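Local coordinates for ferredoxin--NADP reductase, apicoplast (Plasmodium falciparum, PDB 3JQQ), which transfers electrons between ferredoxin and NADP(H) through its bound FAD in the apicoplast, possibly serving the last step of isoprenoid precursor synthesis, at residues F274-K287 and D304-Y316. The protein carries 1 engineered substitution. Residues are numbered along the deposited sequence; the frame is centred on the assembly and turned at random.
Sequences FNNYKCELYICGKK and DEKKKKRVHVEVY. Engineered in segment 274-287: Lys286 (natural residue His). With FAD (flavin-adenine dinucleotide), chain I.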
loop_
_atom_site.group_PDB
_atom_site.type_symbol
_atom_site.label_atom_id
_atom_site.label_comp_id
_atom_site.label_asym_id
_atom_site.label_seq_id
_atom_site.Cartn_x
_atom_site.Cartn_y
_atom_site.Cartn_z
ATOM N N PHE B 274 -1.072 25.055 13.939
ATOM C CA PHE B 274 -1.892 24.137 14.722
ATOM C C PHE B 274 -2.258 24.704 16.093
ATOM O O PHE B 274 -3.382 24.522 16.562
ATOM C CB PHE B 274 -1.206 22.779 14.883
ATOM C CG PHE B 274 -1.992 21.801 15.710
ATOM C CD1 PHE B 274 -3.064 21.116 15.162
ATOM C CD2 PHE B 274 -1.668 21.576 17.037
ATOM C CE1 PHE B 274 -3.793 20.220 15.920
ATOM C CE2 PHE B 274 -2.395 20.681 17.801
ATOM C CZ PHE B 274 -3.458 20.003 17.242
ATOM N N ASN B 275 -1.315 25.392 16.730
ATOM C CA ASN B 275 -1.528 25.892 18.089
ATOM C C ASN B 275 -2.139 27.297 18.177
ATOM O O ASN B 275 -3.049 27.533 18.970
ATOM C CB ASN B 275 -0.232 25.816 18.903
ATOM C CG ASN B 275 0.072 24.408 19.385
ATOM O OD1 ASN B 275 -0.838 23.620 19.648
ATOM N ND2 ASN B 275 1.355 24.087 19.505
ATOM N N ASN B 276 -1.630 28.223 17.363
ATOM C CA ASN B 276 -2.110 29.611 17.404
ATOM C C ASN B 276 -3.417 29.852 16.645
ATOM O O ASN B 276 -4.114 30.835 16.901
ATOM C CB ASN B 276 -1.024 30.569 16.903
ATOM C CG ASN B 276 0.056 30.818 17.937
ATOM O OD1 ASN B 276 -0.217 30.859 19.137
ATOM N ND2 ASN B 276 1.295 30.985 17.475
ATOM N N TYR B 277 -3.751 28.956 15.714
ATOM C CA TYR B 277 -4.968 29.105 14.916
ATOM C C TYR B 277 -5.975 27.983 15.163
ATOM O O TYR B 277 -6.967 27.861 14.445
ATOM C CB TYR B 277 -4.632 29.205 13.425
ATOM C CG TYR B 277 -3.964 30.508 13.037
ATOM C CD1 TYR B 277 -2.577 30.639 13.058
ATOM C CD2 TYR B 277 -4.718 31.610 12.656
ATOM C CE1 TYR B 277 -1.963 31.828 12.706
ATOM C CE2 TYR B 277 -4.109 32.807 12.303
ATOM C CZ TYR B 277 -2.734 32.909 12.329
ATOM O OH TYR B 277 -2.127 34.090 11.985
ATOM N N LYS B 278 -5.714 27.167 16.182
ATOM C CA LYS B 278 -6.633 26.098 16.575
ATOM C C LYS B 278 -7.051 25.222 15.394
ATOM O O LYS B 278 -8.207 24.807 15.291
ATOM C CB LYS B 278 -7.866 26.685 17.268
ATOM C CG LYS B 278 -7.556 27.339 18.607
ATOM C CD LYS B 278 -8.717 28.189 19.099
ATOM C CE LYS B 278 -8.324 28.977 20.341
ATOM N NZ LYS B 278 -9.433 29.841 20.832
ATOM N N CYS B 279 -6.095 24.936 14.516
ATOM C CA CYS B 279 -6.349 24.170 13.295
ATOM C C CYS B 279 -6.772 22.730 13.554
ATOM O O CYS B 279 -6.209 22.050 14.413
ATOM C CB CYS B 279 -5.109 24.162 12.398
ATOM S SG CYS B 279 -4.839 25.671 11.449
ATOM N N GLU B 280 -7.766 22.272 12.799
ATOM C CA GLU B 280 -8.059 20.850 12.710
ATOM C C GLU B 280 -7.051 20.234 11.750
ATOM O O GLU B 280 -6.894 20.700 10.621
ATOM C CB GLU B 280 -9.483 20.613 12.204
ATOM C CG GLU B 280 -10.571 20.906 13.231
ATOM C CD GLU B 280 -10.617 19.873 14.343
ATOM O OE1 GLU B 280 -10.379 18.673 14.059
ATOM O OE2 GLU B 280 -10.890 20.257 15.498
ATOM N N LEU B 281 -6.361 19.194 12.204
ATOM C CA LEU B 281 -5.309 18.570 11.416
ATOM C C LEU B 281 -5.788 17.262 10.798
ATOM O O LEU B 281 -6.299 16.386 11.494
ATOM C CB LEU B 281 -4.072 18.326 12.285
ATOM C CG LEU B 281 -2.869 17.637 11.641
ATOM C CD1 LEU B 281 -2.367 18.433 10.447
ATOM C CD2 LEU B 281 -1.759 17.448 12.665
ATOM N N TYR B 282 -5.625 17.138 9.486
ATOM C CA TYR B 282 -6.042 15.937 8.772
ATOM C C TYR B 282 -4.871 15.304 8.040
ATOM O O TYR B 282 -4.045 15.999 7.451
ATOM C CB TYR B 282 -7.148 16.267 7.770
ATOM C CG TYR B 282 -8.485 16.558 8.404
ATOM C CD1 TYR B 282 -8.720 17.765 9.047
ATOM C CD2 TYR B 282 -9.515 15.629 8.354
ATOM C CE1 TYR B 282 -9.940 18.036 9.627
ATOM C CE2 TYR B 282 -10.739 15.891 8.934
ATOM C CZ TYR B 282 -10.947 17.095 9.568
ATOM O OH TYR B 282 -12.164 17.366 10.144
ATOM N N ILE B 283 -4.810 13.980 8.070
ATOM C CA ILE B 283 -3.778 13.246 7.355
ATOM C C ILE B 283 -4.401 12.092 6.579
ATOM O O ILE B 283 -4.976 11.177 7.170
ATOM C CB ILE B 283 -2.706 12.706 8.315
ATOM C CG1 ILE B 283 -1.966 13.868 8.987
ATOM C CG2 ILE B 283 -1.735 11.800 7.571
ATOM C CD1 ILE B 283 -1.142 13.459 10.196
ATOM N N CYS B 284 -4.299 12.148 5.261
ATOM C CA CYS B 284 -4.865 11.111 4.405
ATOM C C CYS B 284 -3.872 10.649 3.348
ATOM O O CYS B 284 -3.398 11.444 2.533
ATOM C CB CYS B 284 -6.148 11.602 3.731
ATOM S SG CYS B 284 -7.019 10.314 2.812
ATOM N N GLY B 285 -3.544 9.363 3.364
ATOM C CA GLY B 285 -2.527 8.854 2.466
ATOM C C GLY B 285 -1.717 7.747 3.107
ATOM O O GLY B 285 -2.235 6.958 3.898
ATOM N N LYS B 286 -0.435 7.813 2.857
ATOM C CA LYS B 286 0.508 6.809 3.307
ATOM C C LYS B 286 0.637 6.759 4.836
ATOM O O LYS B 286 0.702 7.772 5.473
ATOM C CB LYS B 286 1.898 7.034 2.666
ATOM C CG LYS B 286 2.048 7.044 1.167
ATOM C CD LYS B 286 1.611 5.769 0.494
ATOM C CE LYS B 286 2.078 5.726 -0.923
ATOM N NZ LYS B 286 1.425 4.729 -1.686
ATOM N N LYS B 287 0.701 5.555 5.392
ATOM C CA LYS B 287 0.782 5.378 6.841
ATOM C C LYS B 287 1.959 6.108 7.498
ATOM O O LYS B 287 1.842 6.593 8.624
ATOM C CB LYS B 287 0.832 3.889 7.194
ATOM C CG LYS B 287 2.019 3.150 6.598
ATOM C CD LYS B 287 2.014 1.684 6.998
ATOM C CE LYS B 287 0.749 0.987 6.525
ATOM N NZ LYS B 287 0.729 -0.451 6.913
ATOM N N ASP B 304 -1.898 17.475 24.917
ATOM C CA ASP B 304 -2.187 16.198 24.305
ATOM C C ASP B 304 -3.625 15.697 24.482
ATOM O O ASP B 304 -4.196 15.182 23.574
ATOM C CB ASP B 304 -1.171 15.120 24.762
ATOM C CG ASP B 304 -1.714 13.694 24.634
ATOM O OD1 ASP B 304 -2.934 13.525 24.625
ATOM O OD2 ASP B 304 -0.934 12.727 24.538
ATOM N N GLU B 305 -4.204 15.767 25.656
ATOM C CA GLU B 305 -5.472 15.090 25.792
ATOM C C GLU B 305 -6.506 15.649 24.882
ATOM O O GLU B 305 -7.138 14.910 24.203
ATOM C CB GLU B 305 -5.985 15.093 27.235
ATOM C CG GLU B 305 -5.520 13.906 28.173
ATOM C CD GLU B 305 -6.604 12.869 28.490
ATOM O OE1 GLU B 305 -6.986 12.119 27.572
ATOM O OE2 GLU B 305 -7.067 12.807 29.652
ATOM N N LYS B 306 -6.619 16.965 24.811
ATOM C CA LYS B 306 -7.658 17.635 24.029
ATOM C C LYS B 306 -7.242 17.915 22.618
ATOM O O LYS B 306 -8.038 18.291 21.795
ATOM C CB LYS B 306 -7.984 18.994 24.623
ATOM C CG LYS B 306 -7.298 20.098 23.849
ATOM C CD LYS B 306 -7.362 21.494 24.492
ATOM C CE LYS B 306 -6.281 22.396 23.913
ATOM N NZ LYS B 306 -6.354 22.438 22.429
ATOM N N LYS B 307 -5.971 17.761 22.361
ATOM C CA LYS B 307 -5.401 18.074 21.058
ATOM C C LYS B 307 -5.526 16.877 20.125
ATOM O O LYS B 307 -5.329 16.996 18.915
ATOM C CB LYS B 307 -3.933 18.484 21.200
ATOM C CG LYS B 307 -3.728 19.739 22.037
ATOM C CD LYS B 307 -2.265 20.141 22.099
ATOM C CE LYS B 307 -2.087 21.411 22.925
ATOM N NZ LYS B 307 -0.656 21.822 23.007
ATOM N N LYS B 308 -5.859 15.724 20.693
ATOM C CA LYS B 308 -6.063 14.519 19.901
ATOM C C LYS B 308 -7.466 14.473 19.298
ATOM O O LYS B 308 -7.748 13.644 18.433
ATOM C CB LYS B 308 -5.777 13.267 20.735
ATOM C CG LYS B 308 -4.297 12.918 20.803
ATOM C CD LYS B 308 -3.962 12.076 22.016
ATOM C CE LYS B 308 -2.472 11.757 22.052
ATOM N NZ LYS B 308 -2.049 11.193 23.367
ATOM N N LYS B 309 -8.338 15.368 19.754
ATOM C CA LYS B 309 -9.674 15.489 19.178
ATOM C C LYS B 309 -9.569 16.222 17.850
ATOM O O LYS B 309 -10.437 16.104 16.985
ATOM C CB LYS B 309 -10.610 16.265 20.112
ATOM C CG LYS B 309 -10.491 17.789 19.996
ATOM C CD LYS B 309 -11.615 18.519 20.731
ATOM C CE LYS B 309 -12.942 18.405 19.992
ATOM N NZ LYS B 309 -14.042 19.114 20.710
ATOM N N ARG B 310 -8.486 16.979 17.704
ATOM C CA ARG B 310 -8.293 17.852 16.555
ATOM C C ARG B 310 -7.537 17.175 15.416
ATOM O O ARG B 310 -7.466 17.706 14.309
ATOM C CB ARG B 310 -7.554 19.124 16.981
ATOM C CG ARG B 310 -8.338 20.013 17.937
ATOM C CD ARG B 310 -7.787 21.432 17.935
ATOM N NE ARG B 310 -6.635 21.585 18.821
ATOM C CZ ARG B 310 -5.618 22.407 18.583
ATOM N NH1 ARG B 310 -5.597 23.138 17.473
ATOM N NH2 ARG B 310 -4.615 22.490 19.449
ATOM N N VAL B 311 -6.970 16.005 15.691
ATOM C CA VAL B 311 -6.182 15.286 14.696
ATOM C C VAL B 311 -6.975 14.141 14.070
ATOM O O VAL B 311 -7.627 13.367 14.770
ATOM C CB VAL B 311 -4.872 14.742 15.301
ATOM C CG1 VAL B 311 -4.135 13.880 14.289
ATOM C CG2 VAL B 311 -3.992 15.889 15.775
ATOM N N HIS B 312 -6.917 14.047 12.744
ATOM C CA HIS B 312 -7.634 13.013 12.004
ATOM C C HIS B 312 -6.695 12.306 11.039
ATOM O O HIS B 312 -5.927 12.951 10.327
ATOM C CB HIS B 312 -8.791 13.621 11.214
ATOM C CG HIS B 312 -9.753 14.405 12.050
ATOM N ND1 HIS B 312 -10.944 13.879 12.502
ATOM C CD2 HIS B 312 -9.708 15.679 12.504
ATOM C CE1 HIS B 312 -11.588 14.795 13.204
ATOM N NE2 HIS B 312 -10.859 15.896 13.221
ATOM N N VAL B 313 -6.764 10.980 11.008
ATOM C CA VAL B 313 -5.894 10.203 10.136
ATOM C C VAL B 313 -6.653 9.089 9.420
ATOM O O VAL B 313 -7.409 8.341 10.038
ATOM C CB VAL B 313 -4.708 9.597 10.918
ATOM C CG1 VAL B 313 -5.210 8.630 11.975
ATOM C CG2 VAL B 313 -3.741 8.900 9.968
ATOM N N GLU B 314 -6.449 8.995 8.110
ATOM C CA GLU B 314 -6.993 7.900 7.319
ATOM C C GLU B 314 -5.909 7.430 6.354
ATOM O O GLU B 314 -5.611 8.102 5.365
ATOM C CB GLU B 314 -8.238 8.351 6.552
ATOM C CG GLU B 314 -9.262 7.245 6.314
ATOM C CD GLU B 314 -10.346 7.652 5.332
ATOM O OE1 GLU B 314 -10.008 8.241 4.291
ATOM O OE2 GLU B 314 -11.535 7.377 5.603
ATOM N N VAL B 315 -5.309 6.282 6.649
ATOM C CA VAL B 315 -4.162 5.814 5.879
ATOM C C VAL B 315 -4.474 4.590 5.022
ATOM O O VAL B 315 -5.176 3.676 5.454
ATOM C CB VAL B 315 -2.950 5.516 6.792
ATOM C CG1 VAL B 315 -2.452 6.797 7.451
ATOM C CG2 VAL B 315 -3.311 4.473 7.842
ATOM N N TYR B 316 -3.948 4.587 3.800
ATOM C CA TYR B 316 -4.087 3.445 2.905
ATOM C C TYR B 316 -3.014 3.467 1.821
ATOM O O TYR B 316 -2.812 2.485 1.106
ATOM C CB TYR B 316 -5.479 3.420 2.270
ATOM C CG TYR B 316 -5.766 4.599 1.370
ATOM C CD1 TYR B 316 -5.466 4.554 0.014
ATOM C CD2 TYR B 316 -6.336 5.757 1.875
ATOM C CE1 TYR B 316 -5.729 5.630 -0.810
ATOM C CE2 TYR B 316 -6.602 6.836 1.060
ATOM C CZ TYR B 316 -6.296 6.769 -0.280
ATOM O OH TYR B 316 -6.561 7.845 -1.088
ATOM O OXT TYR B 316 -2.324 4.472 1.636
HETATM P PA FAD I . -5.946 -5.479 -5.712
HETATM O O1A FAD I . -6.751 -5.557 -4.437
HETATM O O2A FAD I . -6.423 -6.504 -6.714
HETATM O O5B FAD I . -4.373 -5.645 -5.391
HETATM C C5B FAD I . -3.699 -4.698 -4.590
HETATM C C4B FAD I . -2.344 -4.343 -5.198
HETATM O O4B FAD I . -1.581 -5.513 -5.440
HETATM C C3B FAD I . -2.506 -3.641 -6.534
HETATM O O3B FAD I . -1.498 -2.664 -6.646
HETATM C C2B FAD I . -2.259 -4.734 -7.553
HETATM O O2B FAD I . -1.646 -4.218 -8.712
HETATM C C1B FAD I . -1.340 -5.699 -6.825
HETATM N N9A FAD I . -1.603 -7.104 -7.186
HETATM C C8A FAD I . -2.804 -7.762 -7.139
HETATM N N7A FAD I . -2.608 -9.041 -7.542
HETATM C C5A FAD I . -1.301 -9.206 -7.837
HETATM C C6A FAD I . -0.572 -10.301 -8.288
HETATM N N6A FAD I . -1.190 -11.441 -8.591
HETATM N N1A FAD I . 0.782 -10.164 -8.508
HETATM C C2A FAD I . 1.400 -8.952 -8.281
HETATM N N3A FAD I . 0.668 -7.871 -7.836
HETATM C C4A FAD I . -0.661 -7.997 -7.616
HETATM N N1 FAD I . -7.862 4.088 -3.877
HETATM C C2 FAD I . -8.062 5.013 -4.877
HETATM O O2 FAD I . -7.598 4.797 -5.997
HETATM N N3 FAD I . -8.775 6.169 -4.622
HETATM C C4 FAD I . -9.288 6.406 -3.365
HETATM O O4 FAD I . -9.919 7.436 -3.139
HETATM C C4X FAD I . -9.086 5.475 -2.354
HETATM N N5 FAD I . -9.598 5.706 -1.095
HETATM C C5X FAD I . -9.390 4.773 -0.102
HETATM C C6 FAD I . -9.907 5.010 1.168
HETATM C C7 FAD I . -9.710 4.081 2.178
HETATM C C7M FAD I . -10.269 4.340 3.549
HETATM C C8 FAD I . -8.992 2.914 1.912
HETATM C C8M FAD I . -8.762 1.895 2.993
HETATM C C9 FAD I . -8.476 2.683 0.643
HETATM C C9A FAD I . -8.670 3.608 -0.370
HETATM N N10 FAD I . -8.159 3.364 -1.635
HETATM C C10 FAD I . -8.368 4.311 -2.618
HETATM C "C1'" FAD I . -7.533 2.031 -1.999
HETATM C "C2'" FAD I . -8.479 1.156 -2.832
HETATM O "O2'" FAD I . -9.562 0.758 -2.027
HETATM C "C3'" FAD I . -7.874 -0.138 -3.398
HETATM O "O3'" FAD I . -7.059 -0.774 -2.438
HETATM C "C4'" FAD I . -7.092 0.058 -4.696
HETATM O "O4'" FAD I . -7.982 0.479 -5.704
HETATM C "C5'" FAD I . -6.455 -1.256 -5.140
HETATM O "O5'" FAD I . -7.498 -2.177 -5.355
HETATM P P FAD I . -7.440 -3.260 -6.546
HETATM O O1P FAD I . -8.568 -4.251 -6.377
HETATM O O2P FAD I . -7.495 -2.600 -7.905
HETATM O O3P FAD I . -6.026 -3.995 -6.331
HETATM O O HOH W 1 0.148 3.840 3.690
#
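Arg310 reaches the C-terminal end of helix 267-276 and lays its guanidinium flat on one face of the Phe274 ring, centres 3.9 Å apart and planes 14° from parallel, a stacked cation-pi pair. The bend at chi3 (-83°) turns NH1 to the backbone as well: Arg310 NH1 donates to Phe274 O at 2.8 Å, close to the guanidinium plane, and more weakly to Cys279 O. Stack and bonds together fix the rotation of this buried group. Leu297 of helix 289-298 also packs on Phe274.

From there strands 280-285 and 311-315 run parallel, joined by a ladder of six backbone bonds from Leu281 N to Arg310 O through to Tyr316 N to Gly285 O. On one face the His312 ring overlies Tyr282 in an offset stack, centroids 4.2 Å apart. Glu280 bends at chi2 (-71°) to bring OE1 into the imidazole plane, where His312 NE2 donates to it at 2.9 Å; Tyr282 OH bonds to Asn161 O. On the other face the two strands meet more loosely: Leu281 CD2 and Val311 CG2 lie 4.1 Å apart, and the Ile283 and Val313 side chains only just meet. Leu281 and Ile283 pack on helix 289-298, while Val313, on the edge strand of the five-stranded parallel sheet, is exposed.

At the C-terminal end Cys284 SG sits at the edge of the Tyr316 ring, 3.9 Å from Tyr316 CE2, while that ring lays a face on the isoalloxazine, Tyr316 CD1 to FAD C9A being 3.4 Å. Tyr316 OH bonds to Thr180. The engineered Lys286 points away, its NZ salt-bridged to adenosine-2'-5'-diphosphate. The carboxylate of Glu280 would be expected to favour a proton on His312 NE2. The ladder places Tyr316 against the isoalloxazine, the C-terminal aromatic position known from plant-type ferredoxin-NADP reductases.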